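Local coordinates for protein UDP-N-acetylglucosamine 3-dehydrogenase (Acidithiobacillus ferrooxidans, PDB 7BVJ) that catalyses the NAD(+)-dependent oxidation of the glucosamine 3-position of UDP-GlcNAc to a ketone, a step in lipid A biosynthesis, at residues Q127-A132 / A231-L236; L140-L145 / I163-L168; K120-A125 / P285-G290; W198-L201 / T205-N208; A19-A24 / A271-F276. All coordinates share one frame; numbering follows the deposited sequence.

Overall arrangement
Contact 5 sets helix 268-282 against helix 13-25 of the NAD-binding Rossmann fold. Contact 3 lies between it and the C-terminal sheet; its Phe287 N bonds to Asp275 OD1 of contact 5 at 2.9 Å. Contacts 1, 2 and 4 all reach the mixed sheet. Contact 2 is joined to contact 3 by a salt bridge between Arg121 NE and Asp167 OD2 at 3.0 Å. Leu140 of contact 2 pairs with Val206 and Asn208 of contact 4. The side chain of His164 in contact 2, a candidate catalytic base, is about 11 Å from bound NAD. Ser232 of contact 1 lies against the bound disulfonate F8U. The centres of contacts 4 and 5 are about 33 Å apart.

Contact 1 of 5, residues Q127-A132 / A231-L236; sequences QYLRQA and ASVDFL. With F8U ((2R,3R)-2,3-bis(oxidanyl)butane-1,4-disulfonic acid), chain F.
Leu129 spreads its two methyl groups over Ala231 and Val233, which both point at the helix. CD2 meets Ala231 CB at 4.1 Å. CD1 meets Val233 CG2 at the same distance of 4.1 Å. The contact is thus one forked side chain set against two strand residues that point to the same side of the sheet. Leu129 CG stands beside its backbone N, anti to the carbonyl carbon (chi1 -74°), and this sends the fork out from the helix toward the strand. The other methyl of Val233, CG1, is turned to the ring of Phe235 and sits 3.7 Å above its plane, over the centre. Val233 is therefore shared between the helix and the ring two residues further along its own chain. Ser232 points away from the helix. Its OG, anti to the backbone N (chi1 -172°), hydrogen-bonds to O08 of the bound disulfonate F8U. The distance, 2.5 Å, is unusually short and its exact length doubtful. Tyr230 also holds this ligand through its hydroxyl. Alternate residues of the strand thus serve different partners: Ala231 and Val233 the helix, Ser232 the ligand. All three residues that touch across the contact are buried. Helix 124-132 lies against the mixed sheet here. Strand 229-234 runs between strands 219-225 and 239-245, and Tyr128 of the helix reaches Leu240 and Ile242 on the latter.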
# COMPACT_ATOMS: atom_id res chain seq x y z
N GLN A 127 12.16 -4.85 -2.63
CA GLN A 127 12.39 -5.90 -3.61
C GLN A 127 13.78 -6.49 -3.44
O GLN A 127 13.96 -7.71 -3.47
CB GLN A 127 12.19 -5.36 -5.03
CG GLN A 127 12.43 -6.39 -6.15
CD GLN A 127 11.55 -6.14 -7.37
OE1 GLN A 127 10.39 -5.72 -7.25
NE2 GLN A 127 12.10 -6.40 -8.56
N TYR A 128 14.78 -5.62 -3.22
CA TYR A 128 16.13 -6.10 -3.02
C TYR A 128 16.23 -6.97 -1.78
O TYR A 128 16.90 -8.02 -1.79
CB TYR A 128 17.10 -4.92 -2.92
CG TYR A 128 18.54 -5.37 -2.75
CD1 TYR A 128 19.07 -5.58 -1.48
CD2 TYR A 128 19.36 -5.59 -3.85
CE1 TYR A 128 20.37 -6.00 -1.31
CE2 TYR A 128 20.66 -6.00 -3.68
CZ TYR A 128 21.15 -6.20 -2.42
OH TYR A 128 22.45 -6.60 -2.25
N LEU A 129 15.59 -6.55 -0.68
CA LEU A 129 15.71 -7.30 0.57
C LEU A 129 14.96 -8.62 0.48
O LEU A 129 15.40 -9.63 1.05
CB LEU A 129 15.19 -6.46 1.74
CG LEU A 129 16.11 -5.33 2.18
CD1 LEU A 129 15.37 -4.39 3.09
CD2 LEU A 129 17.35 -5.92 2.86
N ARG A 130 13.84 -8.65 -0.24
CA ARG A 130 13.16 -9.92 -0.46
C ARG A 130 14.03 -10.85 -1.31
O ARG A 130 14.12 -12.04 -1.02
CB ARG A 130 11.79 -9.69 -1.10
CG ARG A 130 10.75 -9.01 -0.14
CD ARG A 130 9.31 -9.17 -0.65
NE ARG A 130 8.75 -10.50 -0.37
CZ ARG A 130 7.78 -11.07 -1.08
NH1 ARG A 130 7.24 -10.43 -2.11
NH2 ARG A 130 7.33 -12.28 -0.75
N GLN A 131 14.70 -10.31 -2.33
CA GLN A 131 15.54 -11.16 -3.17
C GLN A 131 16.82 -11.61 -2.46
O GLN A 131 17.42 -12.60 -2.87
CB GLN A 131 15.89 -10.46 -4.47
CG GLN A 131 14.79 -10.56 -5.52
CD GLN A 131 14.72 -11.93 -6.20
OE1 GLN A 131 15.19 -12.95 -5.66
NE2 GLN A 131 14.15 -11.96 -7.40
N ALA A 132 17.23 -10.91 -1.39
CA ALA A 132 18.38 -11.36 -0.61
C ALA A 132 18.08 -12.57 0.26
O ALA A 132 19.03 -13.21 0.74
CB ALA A 132 18.91 -10.22 0.26
N ALA A 231 19.45 -3.77 8.45
CA ALA A 231 19.11 -3.03 7.24
C ALA A 231 18.47 -1.70 7.63
O ALA A 231 17.51 -1.67 8.41
CB ALA A 231 18.17 -3.83 6.35
N SER A 232 18.99 -0.60 7.08
CA SER A 232 18.41 0.72 7.24
C SER A 232 17.93 1.19 5.87
O SER A 232 18.72 1.22 4.92
CB SER A 232 19.42 1.69 7.86
OG SER A 232 18.82 2.93 8.19
N VAL A 233 16.65 1.53 5.77
CA VAL A 233 16.01 1.92 4.52
C VAL A 233 15.49 3.34 4.69
O VAL A 233 14.69 3.62 5.60
CB VAL A 233 14.86 0.97 4.15
CG1 VAL A 233 14.19 1.42 2.85
CG2 VAL A 233 15.35 -0.45 4.03
N ASP A 234 15.93 4.24 3.81
CA ASP A 234 15.33 5.55 3.61
C ASP A 234 14.47 5.45 2.36
O ASP A 234 14.99 5.51 1.23
CB ASP A 234 16.39 6.63 3.46
CG ASP A 234 15.81 8.04 3.57
OD1 ASP A 234 14.62 8.30 3.22
OD2 ASP A 234 16.60 8.91 4.00
N PHE A 235 13.17 5.25 2.57
CA PHE A 235 12.22 5.14 1.47
C PHE A 235 12.19 6.41 0.63
O PHE A 235 12.15 6.35 -0.60
CB PHE A 235 10.82 4.84 2.03
CG PHE A 235 10.64 3.42 2.50
CD1 PHE A 235 10.45 3.14 3.84
CD2 PHE A 235 10.64 2.38 1.59
CE1 PHE A 235 10.27 1.83 4.28
CE2 PHE A 235 10.47 1.06 2.01
CZ PHE A 235 10.28 0.78 3.36
N LEU A 236 12.21 7.57 1.29
CA LEU A 236 12.10 8.84 0.58
C LEU A 236 13.30 9.05 -0.33
O LEU A 236 13.14 9.31 -1.54
CB LEU A 236 11.99 9.99 1.59
CG LEU A 236 10.85 10.98 1.35
CD1 LEU A 236 9.56 10.24 1.04
CD2 LEU A 236 10.69 11.86 2.57
C01 F8U F . 18.47 5.44 14.66
C02 F8U F . 19.30 6.58 14.05
C03 F8U F . 19.83 6.43 12.62
C04 F8U F . 19.97 5.03 12.07
O06 F8U F . 21.48 6.14 9.94
O07 F8U F . 21.62 3.87 10.20
O08 F8U F . 19.57 4.99 9.41
O09 F8U F . 21.09 6.99 12.60
O10 F8U F . 18.50 7.71 13.98
O12 F8U F . 19.72 4.04 16.75
O13 F8U F . 18.86 2.71 15.12
O14 F8U F . 20.77 4.12 14.49
S05 F8U F . 20.65 4.99 10.37
S11 F8U F . 19.49 4.06 15.28

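Contact 2 of 5, residues L140-L145 / I163-L168; sequences LEAERL and IHDLDL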
# COMPACT_ATOMS: atom_id res chain seq x y z
N LEU A 140 11.45 -4.97 13.69
CA LEU A 140 11.32 -3.87 12.73
C LEU A 140 10.92 -2.58 13.46
O LEU A 140 10.04 -2.59 14.32
CB LEU A 140 10.27 -4.14 11.63
CG LEU A 140 10.14 -5.47 10.91
CD1 LEU A 140 9.32 -6.42 11.76
CD2 LEU A 140 9.47 -5.27 9.56
N GLU A 141 11.57 -1.48 13.09
CA GLU A 141 11.36 -0.16 13.67
C GLU A 141 11.13 0.80 12.51
O GLU A 141 12.01 0.95 11.66
CB GLU A 141 12.59 0.26 14.47
CG GLU A 141 12.32 1.00 15.73
CD GLU A 141 13.58 1.16 16.56
OE1 GLU A 141 14.63 1.57 16.01
OE2 GLU A 141 13.52 0.87 17.77
N ALA A 142 9.97 1.46 12.46
CA ALA A 142 9.69 2.28 11.29
C ALA A 142 9.08 3.62 11.69
O ALA A 142 8.41 3.73 12.72
CB ALA A 142 8.77 1.56 10.27
N GLU A 143 9.33 4.63 10.84
CA GLU A 143 8.75 5.96 10.97
C GLU A 143 8.18 6.43 9.64
O GLU A 143 8.88 6.42 8.62
CB GLU A 143 9.78 6.99 11.47
CG GLU A 143 10.47 6.61 12.76
CD GLU A 143 11.75 7.39 12.96
OE1 GLU A 143 11.69 8.50 13.54
OE2 GLU A 143 12.81 6.88 12.52
N ARG A 144 6.91 6.84 9.64
CA ARG A 144 6.27 7.44 8.47
C ARG A 144 5.64 8.76 8.92
O ARG A 144 4.54 8.78 9.48
CB ARG A 144 5.23 6.51 7.87
CG ARG A 144 4.91 6.78 6.43
CD ARG A 144 4.27 5.55 5.78
NE ARG A 144 5.22 4.45 5.59
CZ ARG A 144 5.92 4.24 4.48
NH1 ARG A 144 5.80 5.07 3.44
NH2 ARG A 144 6.75 3.21 4.40
N LEU A 145 6.34 9.85 8.68
CA LEU A 145 6.04 11.17 9.20
C LEU A 145 5.79 12.10 8.03
O LEU A 145 6.68 12.29 7.20
CB LEU A 145 7.19 11.68 10.07
CG LEU A 145 7.94 10.69 10.96
CD1 LEU A 145 9.00 11.40 11.79
CD2 LEU A 145 6.96 9.96 11.89
N ILE A 163 -0.36 1.79 7.79
CA ILE A 163 -0.73 0.54 7.14
C ILE A 163 0.36 0.08 6.17
O ILE A 163 0.50 -1.13 5.93
CB ILE A 163 -2.08 0.71 6.43
CG1 ILE A 163 -2.67 -0.66 6.06
CG2 ILE A 163 -1.92 1.58 5.20
CD1 ILE A 163 -4.13 -0.62 5.80
N HIS A 164 1.17 1.01 5.65
CA HIS A 164 2.30 0.63 4.80
C HIS A 164 3.27 -0.27 5.54
O HIS A 164 3.63 -1.36 5.07
CB HIS A 164 3.06 1.87 4.32
CG HIS A 164 2.30 2.69 3.31
ND1 HIS A 164 1.84 2.16 2.13
CD2 HIS A 164 1.93 3.99 3.31
CE1 HIS A 164 1.22 3.10 1.44
NE2 HIS A 164 1.26 4.22 2.14
N ASP A 165 3.71 0.18 6.72
CA ASP A 165 4.71 -0.57 7.46
C ASP A 165 4.10 -1.75 8.19
O ASP A 165 4.77 -2.78 8.35
CB ASP A 165 5.44 0.38 8.40
CG ASP A 165 6.03 1.56 7.65
OD1 ASP A 165 6.76 1.31 6.67
OD2 ASP A 165 5.72 2.73 8.01
N LEU A 166 2.83 -1.67 8.59
CA LEU A 166 2.14 -2.87 9.04
C LEU A 166 2.17 -3.95 7.95
O LEU A 166 2.47 -5.12 8.23
CB LEU A 166 0.71 -2.54 9.45
CG LEU A 166 0.60 -1.72 10.76
CD1 LEU A 166 -0.77 -1.02 10.91
CD2 LEU A 166 0.90 -2.59 11.99
N ASP A 167 1.88 -3.57 6.70
CA ASP A 167 1.87 -4.54 5.62
C ASP A 167 3.27 -5.10 5.37
O ASP A 167 3.43 -6.31 5.20
CB ASP A 167 1.33 -3.90 4.34
CG ASP A 167 1.39 -4.84 3.15
OD1 ASP A 167 0.86 -5.98 3.26
OD2 ASP A 167 1.98 -4.44 2.12
N LEU A 168 4.28 -4.23 5.33
CA LEU A 168 5.65 -4.67 5.16
C LEU A 168 6.04 -5.66 6.24
O LEU A 168 6.69 -6.68 5.97
CB LEU A 168 6.60 -3.47 5.18
CG LEU A 168 6.56 -2.59 3.93
CD1 LEU A 168 7.44 -1.33 4.09
CD2 LEU A 168 6.94 -3.41 2.69
O HOH W 1 8.21 4.06 6.57
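This is a buried helix-on-sheet contact, pinned by a salt bridge between Arg144 of strand 139-147 and Asp165 of helix 157-173. It lies in the C-terminal domain of the Gfo/Idh/MocA fold, where the helix packs on the mixed sheet. Segments 140-145 and 163-168 run nearly antiparallel, at 156°. Arg144 grips the carboxylate side-on with two nitrogens. NE bonds to Asp165 OD2 at 3.0 Å, and NH2 bonds to Asp165 OD1 at 3.0 Å. Both bonds are almost straight, and both oxygens lie close to the guanidinium plane. The carboxylate is tilted against that plane by 36°: OD2 is met from above its plane, OD1 on the syn side but also tilted out of the plane. The paired grip should fix the rotation of both groups. Arg144 is bent at chi3 (-71°), which turns NE and NH2 back to the helix. His164 CB lies over one face of the guanidinium, 3.5 Å above the plane and toward its rim. The two side chains cross at about a right angle, with Arg144 CD at the edge of the imidazole. His164 is one of two suggested catalytic bases, the other being Lys91, which it touches. This packing of Arg144 may help place the histidine. Next to the salt bridge along the strand, Ala142 CB packs on Asp165 CG at 3.8 Å. A water lies beside the ion pair, 3.1 Å from Asp165 OD1 and 3.2 Å from Glu143 O.

Contact 3 of 5, residues K120-A125 / P285-G290; sequences KRVHPA and PVFCDG
Arg121 reaches across to Phe287 and Cys288, in the loop between helix 268-282 and helix 290-312. Arg121 itself lies in the short 3-10 turn just before helix 124-132. The contact joins the lead-ins to two helices, each with an N-cap: His123 for helix 124-132 and Asp289 for helix 290-312. The guanidinium of Arg121 lies flat against the cysteine. Cys288 SG is 3.8 Å above its plane, over the centre, and Cys288 CB lies on a face as well, 3.8 Å from Arg121 NE. The carbonyl of Phe287 comes to the edge instead. Arg121 NH1 gives Phe287 O a weak hydrogen bond of 2.8 Å, with a bent angle of 129° at the hydrogen. The main polar partner of this arginine is Asp167 of helix 157-173, which takes NE in a salt bridge. The two partners use different parts of the guanidinium, and together they probably limit its rotation. The arginine chain, extended from CG to NE, carries the guanidinium across to the loop. The Phe287 ring lies obliquely to its neighbours: CD2 is 4.2 Å from Val122 CG1 and also 4.2 Å from Arg121 CD. On the backbone side, Cys288 is hydrogen-bonded to Ile116, on the last strand of the parallel NAD-binding sheet, and the contact bridges toward that sheet. At the far end of 120-125 is the capping bond of His123: its ND1 accepts from Ala125 N at 3.2 Å, with the donor near the ring plane.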
# COMPACT_ATOMS: atom_id res chain seq x y z
N LYS A 120 4.22 0.02 -1.37
CA LYS A 120 5.53 -0.12 -0.66
C LYS A 120 6.13 -1.51 -0.91
O LYS A 120 7.27 -1.66 -0.74
CB LYS A 120 5.34 0.12 0.83
CG LYS A 120 5.96 1.35 1.43
CD LYS A 120 5.23 2.60 1.16
CE LYS A 120 6.02 3.47 0.21
NZ LYS A 120 5.21 4.60 -0.27
N ARG A 121 5.32 -2.46 -1.30
CA ARG A 121 5.84 -3.78 -1.61
C ARG A 121 6.74 -3.76 -2.83
O ARG A 121 7.64 -4.60 -2.94
CB ARG A 121 4.71 -4.78 -1.85
CG ARG A 121 3.86 -5.11 -0.65
CD ARG A 121 3.01 -6.31 -0.94
NE ARG A 121 2.26 -6.76 0.23
CZ ARG A 121 1.84 -8.01 0.39
NH1 ARG A 121 2.09 -8.90 -0.55
NH2 ARG A 121 1.18 -8.37 1.47
N VAL A 122 6.51 -2.85 -3.78
CA VAL A 122 7.33 -2.81 -5.00
C VAL A 122 8.43 -1.76 -4.90
O VAL A 122 9.16 -1.53 -5.87
CB VAL A 122 6.47 -2.61 -6.27
CG1 VAL A 122 5.31 -3.61 -6.32
CG2 VAL A 122 5.95 -1.20 -6.40
N HIS A 123 8.59 -1.14 -3.73
CA HIS A 123 9.71 -0.23 -3.50
C HIS A 123 11.03 -0.95 -3.76
O HIS A 123 11.18 -2.12 -3.40
CB HIS A 123 9.68 0.32 -2.07
CG HIS A 123 10.57 1.50 -1.88
ND1 HIS A 123 11.95 1.40 -1.78
CD2 HIS A 123 10.29 2.83 -1.82
CE1 HIS A 123 12.47 2.61 -1.65
NE2 HIS A 123 11.49 3.49 -1.67
N PRO A 124 12.00 -0.28 -4.40
CA PRO A 124 13.25 -0.98 -4.77
C PRO A 124 13.99 -1.60 -3.58
O PRO A 124 14.58 -2.68 -3.71
CB PRO A 124 14.08 0.13 -5.44
CG PRO A 124 13.09 1.12 -5.94
CD PRO A 124 11.90 1.06 -5.02
N ALA A 125 13.97 -0.94 -2.42
CA ALA A 125 14.67 -1.49 -1.27
C ALA A 125 14.01 -2.77 -0.79
O ALA A 125 14.69 -3.74 -0.42
CB ALA A 125 14.72 -0.46 -0.15
N PRO A 285 0.56 -15.18 -9.54
CA PRO A 285 0.06 -14.45 -8.37
C PRO A 285 0.49 -12.99 -8.36
O PRO A 285 1.60 -12.64 -8.75
CB PRO A 285 0.67 -15.23 -7.19
CG PRO A 285 1.86 -15.93 -7.77
CD PRO A 285 1.46 -16.28 -9.16
N VAL A 286 -0.42 -12.15 -7.91
CA VAL A 286 -0.22 -10.71 -7.95
C VAL A 286 0.56 -10.26 -6.72
O VAL A 286 0.63 -10.96 -5.71
CB VAL A 286 -1.60 -10.03 -8.07
CG1 VAL A 286 -2.29 -9.94 -6.69
CG2 VAL A 286 -1.50 -8.70 -8.77
N PHE A 287 1.18 -9.08 -6.81
CA PHE A 287 2.09 -8.62 -5.75
C PHE A 287 1.38 -8.49 -4.40
O PHE A 287 2.00 -8.71 -3.35
CB PHE A 287 2.71 -7.28 -6.12
CG PHE A 287 1.75 -6.15 -5.99
CD1 PHE A 287 0.79 -5.92 -6.97
CD2 PHE A 287 1.75 -5.34 -4.85
CE1 PHE A 287 -0.13 -4.91 -6.84
CE2 PHE A 287 0.83 -4.32 -4.72
CZ PHE A 287 -0.11 -4.11 -5.71
N CYS A 288 0.10 -8.12 -4.38
CA CYS A 288 -0.66 -8.08 -3.13
C CYS A 288 -2.11 -8.37 -3.46
O CYS A 288 -2.77 -7.55 -4.10
CB CYS A 288 -0.51 -6.73 -2.43
SG CYS A 288 -1.51 -6.56 -0.93
N ASP A 289 -2.61 -9.53 -3.01
CA ASP A 289 -3.97 -9.91 -3.36
C ASP A 289 -4.95 -9.51 -2.26
O ASP A 289 -4.58 -8.91 -1.25
CB ASP A 289 -4.04 -11.40 -3.71
CG ASP A 289 -3.92 -12.33 -2.49
OD1 ASP A 289 -3.85 -11.87 -1.33
OD2 ASP A 289 -3.89 -13.55 -2.73
N GLY A 290 -6.23 -9.87 -2.47
CA GLY A 290 -7.26 -9.54 -1.49
C GLY A 290 -6.98 -10.11 -0.11
O GLY A 290 -7.22 -9.45 0.90

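Contact 4 of 5, residues W198-L201 / T205-N208; sequences WMTL and TVAN
Met199 O takes a hydrogen bond from Ala207 N at 2.8 Å, with a weaker C-H...O contact from Val206 CA at 3.2 Å. The return bond, Met199 N to Ala207 O, is 2.9 Å long. Met199 and Ala207 are thus an antiparallel hydrogen-bonded pair, and each N-H lies in the plane of the carbonyl it meets. Leu201 N to Thr205 O, 2.9 Å, adds the next rung toward the turn, almost straight at 176°. These strands, 194-201 and 206-215, form a beta hairpin in the mixed sheet of the C-terminal domain. Strand 206-215 is flanked on its other side by strand 139-147. The non-hydrogen-bonded pairs, Trp198 with Asn208 and Thr200 with Val206, share one face. There the indole of Trp198 folds across the facing strand. Its CG is anti to the backbone N (chi1 179°), and the ring comes to lie on Val206. Val206 CG1 stands over the ring face, 3.8 Å from the centroid of the six-membered ring, a CH-pi contact. Asn208 CB comes obliquely to the same ring, 3.9 Å from Trp198 CE3, while its amide ND2 is held by Tyr139. The opposite face carries Met199 and Ala207, whose CB atoms are 4.3 Å apart. Toward the turn, Leu201 and Thr205 point the same way, and both reach Thr173 of helix 157-173.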
# COMPACT_ATOMS: atom_id res chain seq x y z
N TRP A 198 3.13 -1.14 18.87
CA TRP A 198 4.09 -2.14 19.31
C TRP A 198 3.38 -3.48 19.17
O TRP A 198 2.45 -3.79 19.94
CB TRP A 198 4.52 -1.86 20.76
CG TRP A 198 5.49 -2.83 21.32
CD1 TRP A 198 5.23 -4.07 21.82
CD2 TRP A 198 6.91 -2.64 21.45
NE1 TRP A 198 6.37 -4.66 22.24
CE2 TRP A 198 7.42 -3.80 22.05
CE3 TRP A 198 7.78 -1.59 21.14
CZ2 TRP A 198 8.78 -3.96 22.33
CZ3 TRP A 198 9.13 -1.74 21.42
CH2 TRP A 198 9.62 -2.92 22.01
N MET A 199 3.77 -4.23 18.15
CA MET A 199 3.07 -5.40 17.67
C MET A 199 3.97 -6.61 17.87
O MET A 199 5.12 -6.61 17.43
CB MET A 199 2.69 -5.24 16.19
CG MET A 199 1.84 -6.37 15.60
SD MET A 199 1.19 -6.06 13.92
CE MET A 199 -0.46 -5.46 14.25
N THR A 200 3.44 -7.64 18.51
CA THR A 200 4.14 -8.92 18.65
C THR A 200 3.43 -9.95 17.78
O THR A 200 2.22 -10.17 17.94
CB THR A 200 4.17 -9.35 20.12
OG1 THR A 200 4.51 -8.22 20.93
CG2 THR A 200 5.21 -10.44 20.34
N LEU A 201 4.19 -10.57 16.88
CA LEU A 201 3.69 -11.58 15.95
C LEU A 201 3.92 -12.98 16.51
O LEU A 201 4.62 -13.17 17.51
CB LEU A 201 4.37 -11.46 14.59
CG LEU A 201 4.31 -10.07 13.92
CD1 LEU A 201 4.95 -10.13 12.56
CD2 LEU A 201 2.89 -9.56 13.80
N THR A 205 8.47 -12.08 16.35
CA THR A 205 8.90 -10.78 15.83
C THR A 205 8.13 -9.63 16.48
O THR A 205 6.94 -9.74 16.75
CB THR A 205 8.70 -10.69 14.31
OG1 THR A 205 9.37 -11.76 13.65
CG2 THR A 205 9.26 -9.37 13.77
N VAL A 206 8.83 -8.52 16.72
CA VAL A 206 8.24 -7.31 17.28
C VAL A 206 8.38 -6.20 16.24
O VAL A 206 9.45 -6.03 15.65
CB VAL A 206 8.92 -6.91 18.61
CG1 VAL A 206 8.49 -5.47 19.05
CG2 VAL A 206 8.60 -7.92 19.70
N ALA A 207 7.29 -5.47 16.01
CA ALA A 207 7.27 -4.31 15.12
C ALA A 207 6.91 -3.08 15.93
O ALA A 207 5.91 -3.08 16.64
CB ALA A 207 6.26 -4.49 13.98
N ASN A 208 7.70 -2.02 15.78
CA ASN A 208 7.57 -0.78 16.55
C ASN A 208 7.41 0.34 15.52
O ASN A 208 8.40 0.86 15.01
CB ASN A 208 8.82 -0.59 17.48
CG ASN A 208 8.93 0.81 18.05
OD1 ASN A 208 7.95 1.56 18.08
ND2 ASN A 208 10.12 1.16 18.52

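Contact 5 of 5, residues A19-A24 / A271-F276; sequences AQKYAA and AEIEDF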
# COMPACT_ATOMS: atom_id res chain seq x y z
N ALA A 19 -4.47 6.31 -14.25
CA ALA A 19 -4.91 6.41 -15.64
C ALA A 19 -3.74 6.67 -16.59
O ALA A 19 -3.68 6.09 -17.69
CB ALA A 19 -5.97 7.51 -15.78
N GLN A 20 -2.80 7.53 -16.19
CA GLN A 20 -1.61 7.78 -17.01
C GLN A 20 -0.84 6.48 -17.24
O GLN A 20 -0.41 6.19 -18.37
CB GLN A 20 -0.70 8.82 -16.36
CG GLN A 20 -1.32 10.21 -16.19
CD GLN A 20 -0.38 11.22 -15.55
OE1 GLN A 20 0.66 10.87 -15.00
NE2 GLN A 20 -0.76 12.50 -15.61
N LYS A 21 -0.66 5.69 -16.18
CA LYS A 21 0.08 4.43 -16.33
C LYS A 21 -0.63 3.49 -17.30
O LYS A 21 -0.01 2.92 -18.22
CB LYS A 21 0.28 3.74 -14.97
CG LYS A 21 0.94 4.58 -13.89
CD LYS A 21 1.91 5.59 -14.47
CE LYS A 21 3.04 5.89 -13.51
NZ LYS A 21 2.81 7.15 -12.77
N TYR A 22 -1.94 3.30 -17.10
CA TYR A 22 -2.67 2.38 -17.97
C TYR A 22 -2.59 2.83 -19.42
O TYR A 22 -2.46 2.00 -20.33
CB TYR A 22 -4.13 2.27 -17.55
CG TYR A 22 -4.41 1.37 -16.35
CD1 TYR A 22 -4.27 -0.01 -16.44
CD2 TYR A 22 -4.87 1.91 -15.16
CE1 TYR A 22 -4.56 -0.83 -15.36
CE2 TYR A 22 -5.16 1.10 -14.08
CZ TYR A 22 -5.00 -0.26 -14.18
OH TYR A 22 -5.28 -1.07 -13.10
N ALA A 23 -2.65 4.14 -19.66
CA ALA A 23 -2.55 4.64 -21.03
C ALA A 23 -1.19 4.34 -21.63
O ALA A 23 -1.08 4.10 -22.84
CB ALA A 23 -2.82 6.15 -21.07
N ALA A 24 -0.14 4.35 -20.80
CA ALA A 24 1.18 4.05 -21.34
C ALA A 24 1.39 2.56 -21.61
O ALA A 24 2.15 2.21 -22.53
CB ALA A 24 2.27 4.56 -20.40
N ALA A 271 4.99 -0.04 -11.92
CA ALA A 271 5.38 -1.41 -11.60
C ALA A 271 4.20 -2.21 -11.06
O ALA A 271 3.96 -3.35 -11.46
CB ALA A 271 6.52 -1.39 -10.57
N GLU A 272 3.45 -1.60 -10.15
CA GLU A 272 2.31 -2.26 -9.53
C GLU A 272 1.21 -2.54 -10.57
O GLU A 272 0.58 -3.61 -10.58
CB GLU A 272 1.84 -1.37 -8.37
CG GLU A 272 0.51 -1.60 -7.72
CD GLU A 272 0.32 -0.72 -6.45
OE1 GLU A 272 0.46 -1.20 -5.31
OE2 GLU A 272 0.07 0.49 -6.61
N ILE A 273 1.02 -1.63 -11.52
CA ILE A 273 -0.03 -1.84 -12.50
C ILE A 273 0.40 -2.89 -13.51
O ILE A 273 -0.40 -3.77 -13.90
CB ILE A 273 -0.42 -0.50 -13.16
CG1 ILE A 273 -1.34 0.26 -12.19
CG2 ILE A 273 -1.12 -0.73 -14.51
CD1 ILE A 273 -1.65 1.69 -12.60
N GLU A 274 1.67 -2.86 -13.94
CA GLU A 274 2.14 -3.92 -14.83
C GLU A 274 2.03 -5.28 -14.16
O GLU A 274 1.66 -6.27 -14.80
CB GLU A 274 3.57 -3.68 -15.29
CG GLU A 274 4.00 -4.76 -16.30
CD GLU A 274 5.42 -4.62 -16.79
OE1 GLU A 274 5.93 -3.49 -16.88
OE2 GLU A 274 6.03 -5.67 -17.10
N ASP A 275 2.32 -5.34 -12.86
CA ASP A 275 2.19 -6.61 -12.16
C ASP A 275 0.74 -7.10 -12.15
O ASP A 275 0.47 -8.27 -12.42
CB ASP A 275 2.76 -6.46 -10.75
CG ASP A 275 2.73 -7.75 -9.98
OD1 ASP A 275 1.64 -8.09 -9.48
OD2 ASP A 275 3.78 -8.42 -9.86
N PHE A 276 -0.20 -6.20 -11.84
CA PHE A 276 -1.63 -6.54 -11.86
C PHE A 276 -2.05 -7.11 -13.23
O PHE A 276 -2.70 -8.17 -13.32
CB PHE A 276 -2.42 -5.26 -11.47
CG PHE A 276 -3.92 -5.31 -11.71
CD1 PHE A 276 -4.72 -6.33 -11.19
CD2 PHE A 276 -4.54 -4.28 -12.40
CE1 PHE A 276 -6.11 -6.33 -11.39
CE2 PHE A 276 -5.93 -4.28 -12.63
CZ PHE A 276 -6.71 -5.31 -12.12
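Helix 13-25 is the first helix of the Rossmann fold, the one that the glycine-rich GxGxxG motif (Gly10, Gly12, Gly15) at the NAD site leads into; the last glycine of the motif is in its first turn. Tyr22 and Lys21 on this helix touch Ile273 and Phe276 on helix 268-282, far along the chain. The two helix segments cross at -55°, their axes 9.9 Å apart. Ile273 fills the middle. Its CG2 stands over a face of the Tyr22 ring, 3.5 Å above the plane and shifted toward the rim. This is a CH-pi contact, with CG2 3.9 Å from the ring centroid. The other arm, CD1, reaches Lys21 CB at 3.7 Å. With Ile273 CG1 beside the backbone N (chi1 -79°) and CG2 beside the carbonyl carbon, CG2 falls on the ring and CD1 between ring and lysine stem. The rest of Lys21 leads away, and its NZ has a long, weak ion pair with Asp267. Phe276 comes in differently. Tyr22 OH lies at the edge of its ring, near the plane, 3.3 Å from Phe276 CE2. The two side chains cross at about a right angle. The Tyr22 hydroxyl is hydrogen-bonded to Ser65 OG, on strand 63-66 of the parallel sheet. Leu88 of strand 86-90 touches Tyr22, Ile273 and Phe276, and the same cluster thus reaches the parallel sheet. Between the two helices the contact is mainly apolar. Its buried hydroxyl has a polar partner in Ser65, and the C-H edge of Phe276 would suit the hydroxyl oxygen.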